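Local coordinates for bottromycin amidohydrolase (Streptomyces purpureus, PDB 6I5S), which probably hydrolyses the amide bond next to a thiazoline ring during bottromycin biosynthesis, as a zinc-dependent amidohydrolase acting as the gatekeeper of the pathway, at residues Asp83-Ala95 and Leu378-Gly390. Residues are numbered along the deposited sequence; the frame is centred on the assembly and turned at random.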
ATOM      1  N   ASP A  83       5.760  24.963  13.812  1.00 40.14           N
ATOM      2  CA  ASP A  83       7.002  24.207  13.921  1.00 43.66           C
ATOM      3  C   ASP A  83       6.935  22.923  13.114  1.00 43.49           C
ATOM      4  O   ASP A  83       7.964  22.364  12.727  1.00 39.74           O
ATOM      5  CB  ASP A  83       7.283  23.834  15.377  1.00 47.31           C
ATOM      6  CG  ASP A  83       7.686  25.034  16.222  1.00 56.72           C
ATOM      7  OD1 ASP A  83       7.867  26.135  15.670  1.00 51.62           O
ATOM      8  OD2 ASP A  83       7.778  24.856  17.448  1.00 52.94           O
ATOM      9  N   TRP A  84       5.735  22.420  12.914  1.00 38.69           N
ATOM     10  CA  TRP A  84       5.541  21.152  12.247  1.00 39.57           C
ATOM     11  C   TRP A  84       4.284  21.227  11.405  1.00 34.78           C
ATOM     12  O   TRP A  84       3.313  21.903  11.774  1.00 38.80           O
ATOM     13  CB  TRP A  84       5.341  20.008  13.223  1.00 34.40           C
ATOM     14  CG  TRP A  84       6.416  19.659  14.167  1.00 42.03           C
ATOM     15  CD1 TRP A  84       6.434  19.921  15.497  1.00 46.12           C
ATOM     16  CD2 TRP A  84       7.591  18.892  13.892  1.00 31.54           C
ATOM     17  NE1 TRP A  84       7.556  19.384  16.066  1.00 45.52           N
ATOM     18  CE2 TRP A  84       8.279  18.744  15.101  1.00 38.44           C
ATOM     19  CE3 TRP A  84       8.134  18.332  12.740  1.00 35.59           C
ATOM     20  CZ2 TRP A  84       9.487  18.070  15.188  1.00 42.14           C
ATOM     21  CZ3 TRP A  84       9.329  17.653  12.845  1.00 34.33           C
ATOM     22  CH2 TRP A  84       9.979  17.518  14.048  1.00 39.50           C
ATOM     23  N   TYR A  85       4.296  20.480  10.300  1.00 37.67           N
ATOM     24  CA  TYR A  85       3.097  20.161   9.537  1.00 38.08           C
ATOM     25  C   TYR A  85       2.885  18.655   9.618  1.00 31.63           C
ATOM     26  O   TYR A  85       3.847  17.893   9.461  1.00 33.38           O
ATOM     27  CB  TYR A  85       3.272  20.585   8.082  1.00 34.38           C
ATOM     28  CG  TYR A  85       3.480  22.041   7.878  1.00 33.82           C
ATOM     29  CD1 TYR A  85       2.412  22.900   7.648  1.00 37.65           C
ATOM     30  CD2 TYR A  85       4.752  22.588   7.932  1.00 42.05           C
ATOM     31  CE1 TYR A  85       2.631  24.300   7.460  1.00 41.44           C
ATOM     32  CE2 TYR A  85       4.953  23.966   7.742  1.00 51.84           C
ATOM     33  CZ  TYR A  85       3.874  24.791   7.498  1.00 44.54           C
ATOM     34  OH  TYR A  85       4.063  26.162   7.317  1.00 46.77           O
ATOM     35  N   VAL A  86       1.648  18.227   9.890  1.00 30.54           N
ATOM     36  CA  VAL A  86       1.377  16.840  10.218  1.00 33.67           C
ATOM     37  C   VAL A  86       0.256  16.315   9.349  1.00 30.51           C
ATOM     38  O   VAL A  86      -0.779  16.969   9.190  1.00 36.80           O
ATOM     39  CB  VAL A  86       1.026  16.693  11.706  1.00 43.81           C
ATOM     40  CG1 VAL A  86       0.417  15.379  11.996  1.00 40.15           C
ATOM     41  CG2 VAL A  86       2.314  16.872  12.521  1.00 51.92           C
ATOM     42  N   THR A  87       0.447  15.110   8.831  1.00 33.15           N
ATOM     43  CA  THR A  87      -0.608  14.333   8.209  1.00 31.24           C
ATOM     44  C   THR A  87      -0.880  13.053   8.992  1.00 27.35           C
ATOM     45  O   THR A  87      -0.018  12.574   9.735  1.00 30.88           O
ATOM     46  CB  THR A  87      -0.243  13.949   6.759  1.00 29.81           C
ATOM     47  OG1 THR A  87       0.838  13.005   6.754  1.00 34.41           O
ATOM     48  CG2 THR A  87       0.225  15.177   5.998  1.00 34.96           C
ATOM     49  N   PRO A  88      -2.057  12.456   8.813  1.00 30.33           N
ATOM     50  CA  PRO A  88      -2.254  11.081   9.261  1.00 25.62           C
ATOM     51  C   PRO A  88      -1.206  10.188   8.618  1.00 28.79           C
ATOM     52  O   PRO A  88      -0.665  10.466   7.540  1.00 30.12           O
ATOM     53  CB  PRO A  88      -3.644  10.749   8.739  1.00 32.50           C
ATOM     54  CG  PRO A  88      -4.320  12.040   8.587  1.00 36.04           C
ATOM     55  CD  PRO A  88      -3.256  12.955   8.095  1.00 33.92           C
ATOM     56  N   GLY A  89      -0.926   9.081   9.278  1.00 27.07           N
ATOM     57  CA  GLY A  89      -0.035   8.098   8.693  1.00 25.76           C
ATOM     58  C   GLY A  89      -0.618   7.538   7.413  1.00 26.80           C
ATOM     59  O   GLY A  89      -1.830   7.438   7.272  1.00 27.32           O
ATOM     60  N   PHE A  90       0.273   7.189   6.479  1.00 25.24           N
ATOM     61  CA  PHE A  90      -0.117   6.670   5.172  1.00 27.70           C
ATOM     62  C   PHE A  90      -0.439   5.183   5.235  1.00 28.11           C
ATOM     63  O   PHE A  90       0.067   4.439   6.093  1.00 24.76           O
ATOM     64  CB  PHE A  90       1.013   6.870   4.142  1.00 26.97           C
ATOM     65  CG  PHE A  90       1.527   8.271   4.095  1.00 26.01           C
ATOM     66  CD1 PHE A  90       0.666   9.346   4.181  1.00 27.22           C
ATOM     67  CD2 PHE A  90       2.869   8.510   4.008  1.00 25.08           C
ATOM     68  CE1 PHE A  90       1.153  10.662   4.219  1.00 30.76           C
ATOM     69  CE2 PHE A  90       3.358   9.848   4.036  1.00 26.09           C
ATOM     70  CZ  PHE A  90       2.469  10.896   4.127  1.00 27.03           C
ATOM     71  N   VAL A  91      -1.274   4.758   4.282  1.00 25.25           N
ATOM     72  CA  VAL A  91      -1.680   3.361   4.143  1.00 26.15           C
ATOM     73  C   VAL A  91      -1.327   2.904   2.744  1.00 22.51           C
ATOM     74  O   VAL A  91      -1.871   3.428   1.753  1.00 24.00           O
ATOM     75  CB  VAL A  91      -3.181   3.164   4.395  1.00 25.09           C
ATOM     76  CG1 VAL A  91      -3.476   1.613   4.423  1.00 24.77           C
ATOM     77  CG2 VAL A  91      -3.585   3.848   5.718  1.00 27.09           C
ATOM     78  N   ASP A  92      -0.421   1.925   2.639  1.00 22.49           N
ATOM     79  CA  ASP A  92      -0.231   1.257   1.348  1.00 26.94           C
ATOM     80  C   ASP A  92      -1.386   0.272   1.153  1.00 28.84           C
ATOM     81  O   ASP A  92      -1.450  -0.775   1.817  1.00 25.31           O
ATOM     82  CB  ASP A  92       1.123   0.561   1.244  1.00 26.13           C
ATOM     83  CG  ASP A  92       1.381   0.004  -0.155  1.00 30.08           C
ATOM     84  OD1 ASP A  92       2.541  -0.154  -0.505  1.00 25.17           O
ATOM     85  OD2 ASP A  92       0.405  -0.300  -0.907  1.00 26.29           O
ATOM     86  N   ALA A  93      -2.283   0.610   0.253  1.00 25.34           N
ATOM     87  CA  ALA A  93      -3.529  -0.152   0.099  1.00 25.73           C
ATOM     88  C   ALA A  93      -3.376  -1.471  -0.665  1.00 25.14           C
ATOM     89  O   ALA A  93      -4.367  -2.218  -0.812  1.00 25.34           O
ATOM     90  CB  ALA A  93      -4.574   0.711  -0.559  1.00 28.23           C
ATOM     91  N   HIS A  94      -2.182  -1.814  -1.112  1.00 23.40           N
ATOM     92  CA  HIS A  94      -1.981  -3.102  -1.764  1.00 26.42           C
ATOM     93  C   HIS A  94      -0.517  -3.487  -1.611  1.00 31.65           C
ATOM     94  O   HIS A  94       0.263  -3.278  -2.536  1.00 26.86           O
ATOM     95  CB  HIS A  94      -2.344  -3.029  -3.235  1.00 29.07           C
ATOM     96  CG  HIS A  94      -2.486  -4.375  -3.919  1.00 27.79           C
ATOM     97  ND1 HIS A  94      -3.636  -4.762  -4.578  1.00 34.33           N
ATOM     98  CD2 HIS A  94      -1.624  -5.418  -4.035  1.00 39.46           C
ATOM     99  CE1 HIS A  94      -3.478  -5.991  -5.043  1.00 28.86           C
ATOM    100  NE2 HIS A  94      -2.261  -6.402  -4.759  1.00 34.81           N
ATOM    101  N   ALA A  95      -0.124  -4.052  -0.474  1.00 28.66           N
ATOM    102  CA  ALA A  95       1.265  -4.415  -0.233  1.00 30.67           C
ATOM    103  C   ALA A  95       1.369  -5.929  -0.098  1.00 38.67           C
ATOM    104  O   ALA A  95       0.395  -6.605   0.244  1.00 34.30           O
ATOM    105  CB  ALA A  95       1.826  -3.725   1.020  1.00 31.95           C
ATOM    106  N   LEU A 378      -3.784  13.010  -0.993  1.00 30.28           N
ATOM    107  CA  LEU A 378      -3.629  12.821   0.446  1.00 29.51           C
ATOM    108  C   LEU A 378      -4.815  12.058   1.042  1.00 32.05           C
ATOM    109  O   LEU A 378      -4.637  11.167   1.888  1.00 29.42           O
ATOM    110  CB  LEU A 378      -3.470  14.159   1.156  1.00 30.39           C
ATOM    111  CG  LEU A 378      -3.184  14.058   2.673  1.00 34.35           C
ATOM    112  CD1 LEU A 378      -1.920  13.246   2.978  1.00 29.77           C
ATOM    113  CD2 LEU A 378      -3.123  15.420   3.329  1.00 35.72           C
ATOM    114  N   LYS A 379      -6.040  12.393   0.621  1.00 28.93           N
ATOM    115  CA  LYS A 379      -7.219  11.657   1.063  1.00 27.99           C
ATOM    116  C   LYS A 379      -7.131  10.180   0.686  1.00 32.00           C
ATOM    117  O   LYS A 379      -7.458   9.312   1.487  1.00 29.48           O
ATOM    118  CB  LYS A 379      -8.488  12.291   0.482  1.00 31.18           C
ATOM    119  CG  LYS A 379      -9.758  11.678   0.970  1.00 36.41           C
ATOM    120  CD  LYS A 379     -11.019  12.374   0.415  1.00 40.28           C
ATOM    121  CE  LYS A 379     -12.270  11.866   1.164  1.00 50.01           C
ATOM    122  NZ  LYS A 379     -13.530  12.473   0.671  1.00 57.37           N
ATOM    123  N   ALA A 380      -6.720   9.879  -0.542  1.00 29.12           N
ATOM    124  CA  ALA A 380      -6.516   8.496  -0.963  1.00 24.54           C
ATOM    125  C   ALA A 380      -5.455   7.766  -0.133  1.00 26.18           C
ATOM    126  O   ALA A 380      -5.586   6.564   0.124  1.00 27.31           O
ATOM    127  CB  ALA A 380      -6.086   8.473  -2.421  1.00 26.97           C
ATOM    128  N   ALA A 381      -4.421   8.482   0.318  1.00 27.29           N
ATOM    129  CA  ALA A 381      -3.306   7.896   1.047  1.00 30.45           C
ATOM    130  C   ALA A 381      -3.680   7.635   2.488  1.00 26.12           C
ATOM    131  O   ALA A 381      -3.032   6.831   3.170  1.00 28.76           O
ATOM    132  CB  ALA A 381      -2.083   8.855   0.980  1.00 26.96           C
ATOM    133  N   THR A 382      -4.743   8.282   2.971  1.00 27.37           N
ATOM    134  CA  THR A 382      -5.035   8.261   4.389  1.00 26.57           C
ATOM    135  C   THR A 382      -6.507   7.989   4.687  1.00 28.32           C
ATOM    136  O   THR A 382      -6.879   6.827   4.901  1.00 27.00           O
ATOM    137  CB  THR A 382      -4.575   9.577   5.076  1.00 30.07           C
ATOM    138  OG1 THR A 382      -5.221  10.742   4.517  1.00 27.42           O
ATOM    139  CG2 THR A 382      -3.077   9.755   4.966  1.00 28.87           C
ATOM    140  N   ALA A 383      -7.316   9.044   4.835  1.00 29.40           N
ATOM    141  CA  ALA A 383      -8.708   8.916   5.279  1.00 32.68           C
ATOM    142  C   ALA A 383      -9.508   7.848   4.517  1.00 29.47           C
ATOM    143  O   ALA A 383     -10.264   7.095   5.118  1.00 33.10           O
ATOM    144  CB  ALA A 383      -9.403  10.271   5.142  1.00 36.98           C
ATOM    145  N   ASP A 384      -9.405   7.807   3.178  1.00 26.15           N
ATOM    146  CA  ASP A 384     -10.228   6.835   2.452  1.00 29.70           C
ATOM    147  C   ASP A 384      -9.691   5.424   2.622  1.00 28.93           C
ATOM    148  O   ASP A 384     -10.457   4.455   2.553  1.00 28.73           O
ATOM    149  CB  ASP A 384     -10.307   7.221   0.982  1.00 26.51           C
ATOM    150  CG  ASP A 384     -11.489   8.141   0.684  1.00 35.01           C
ATOM    151  OD1 ASP A 384     -12.149   8.583   1.635  1.00 39.60           O
ATOM    152  OD2 ASP A 384     -11.784   8.391  -0.501  1.00 39.97           O
ATOM    153  N   ALA A 385      -8.391   5.284   2.863  1.00 24.45           N
ATOM    154  CA  ALA A 385      -7.851   3.950   3.169  1.00 24.52           C
ATOM    155  C   ALA A 385      -8.294   3.476   4.550  1.00 25.48           C
ATOM    156  O   ALA A 385      -8.625   2.304   4.745  1.00 24.88           O
ATOM    157  CB  ALA A 385      -6.337   3.935   3.059  1.00 24.99           C
ATOM    158  N   TYR A 386      -8.328   4.357   5.530  1.00 28.38           N
ATOM    159  CA  TYR A 386      -8.845   3.915   6.827  1.00 26.42           C
ATOM    160  C   TYR A 386     -10.306   3.506   6.684  1.00 26.48           C
ATOM    161  O   TYR A 386     -10.756   2.535   7.280  1.00 25.84           O
ATOM    162  CB  TYR A 386      -8.691   5.017   7.865  1.00 25.31           C
ATOM    163  CG  TYR A 386      -7.212   5.304   8.158  1.00 27.28           C
ATOM    164  CD1 TYR A 386      -6.365   4.285   8.576  1.00 49.21           C
ATOM    165  CD2 TYR A 386      -6.666   6.576   7.998  1.00 33.06           C
ATOM    166  CE1 TYR A 386      -5.021   4.510   8.830  1.00 60.00           C
ATOM    167  CE2 TYR A 386      -5.288   6.823   8.245  1.00 31.23           C
ATOM    168  CZ  TYR A 386      -4.485   5.770   8.653  1.00 41.33           C
ATOM    169  OH  TYR A 386      -3.137   5.933   8.939  1.00 33.37           O
ATOM    170  N   ASP A 387     -11.057   4.209   5.839  1.00 28.36           N
ATOM    171  CA  ASP A 387     -12.465   3.820   5.616  1.00 31.06           C
ATOM    172  C   ASP A 387     -12.601   2.460   4.929  1.00 28.40           C
ATOM    173  O   ASP A 387     -13.446   1.635   5.342  1.00 30.97           O
ATOM    174  CB  ASP A 387     -13.211   4.892   4.796  1.00 44.54           C
ATOM    175  CG  ASP A 387     -13.643   6.069   5.638  1.00 81.67           C
ATOM    176  OD1 ASP A 387     -13.454   6.035   6.874  1.00102.83           O
ATOM    177  OD2 ASP A 387     -14.184   7.026   5.064  1.00 79.53           O
ATOM    178  N   VAL A 388     -11.789   2.200   3.914  1.00 27.73           N
ATOM    179  CA  VAL A 388     -11.914   0.919   3.200  1.00 28.72           C
ATOM    180  C   VAL A 388     -11.534  -0.249   4.105  1.00 27.57           C
ATOM    181  O   VAL A 388     -12.031  -1.381   3.931  1.00 29.19           O
ATOM    182  CB  VAL A 388     -11.069   0.917   1.900  1.00 27.93           C
ATOM    183  CG1 VAL A 388      -9.575   0.658   2.151  1.00 25.24           C
ATOM    184  CG2 VAL A 388     -11.659  -0.119   0.935  1.00 31.05           C
ATOM    185  N   MET A 389     -10.647  -0.012   5.067  1.00 26.89           N
ATOM    186  CA  MET A 389     -10.269  -1.037   6.051  1.00 25.64           C
ATOM    187  C   MET A 389     -11.241  -1.172   7.199  1.00 32.10           C
ATOM    188  O   MET A 389     -11.085  -2.085   8.046  1.00 32.47           O
ATOM    189  CB  MET A 389      -8.890  -0.710   6.606  1.00 26.90           C
ATOM    190  CG  MET A 389      -7.760  -0.883   5.595  1.00 27.33           C
ATOM    191  SD  MET A 389      -6.081  -0.708   6.282  1.00 30.92           S
ATOM    192  CE  MET A 389      -6.106   0.996   6.856  1.00 28.00           C
ATOM    193  N   GLY A 390     -12.234  -0.297   7.288  1.00 27.88           N
ATOM    194  CA  GLY A 390     -13.196  -0.428   8.348  1.00 34.58           C
ATOM    195  C   GLY A 390     -12.696   0.109   9.662  1.00 35.28           C
ATOM    196  O   GLY A 390     -13.265  -0.219  10.713  1.00 35.05           O
TER
HETATM  197  O   HOH W   1      -4.258   4.153   0.199  1.00 24.92           O
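Two direct hydrogen bonds join strand 90-92 and the preceding Gly89 to the helical segment 378-390. Val91 N donates a hydrogen bond to Ala381 O at 2.9 Å, nearly in line with the C=O bond, near the break where Thr382 leaves helical geometry. Tyr386 OH donates to Gly89 O at 2.6 Å, meeting the carbonyl from above its plane (50° out of it). A water lies within hydrogen-bonding distance of both Val91 O and Ala380 O, bridging the two backbones, and Phe90 CA adds a CH...O contact to Ala381 O.

The apolar contacts centre on Val91, whose two methyls are divided between different partners. CG2 sits over a face of the Tyr386 ring, 3.9 Å from its centroid, a CH-pi contact. CG1, anti to the backbone N (chi1 -172°), meets Met389 CE tip to tip at 3.6 Å, while Val91 CB packs on Ala385 CB at 3.5 Å. Pro88 CB approaches the Tyr386 ring at its edge. With a phenylalanine in place of Tyr386, Gly89 O would probably be left without its hydroxyl donor, and the ring would lose the bond that helps fix its position over Val91.

Thr382 presents its methyl to the strand side: CG2 lies in the plane of the Phe90 ring, at its edge, 3.8 Å from CD1. Thr382 OG1 is turned back to Leu378 O, a 2.7 Å bond within the helical segment.

Helix 383-388 crosses strand 90-92 at 56°, with 8.1 Å between their axes. Beyond Asp92 the chain turns a corner and brings in His94 and then His96, both zinc ligands, consistent with the HxH motif at the C-terminal end of the first barrel strand in the amidohydrolase superfamily; helices 374-381 and 383-388 thus pack against the strand leading into the dinuclear zinc site.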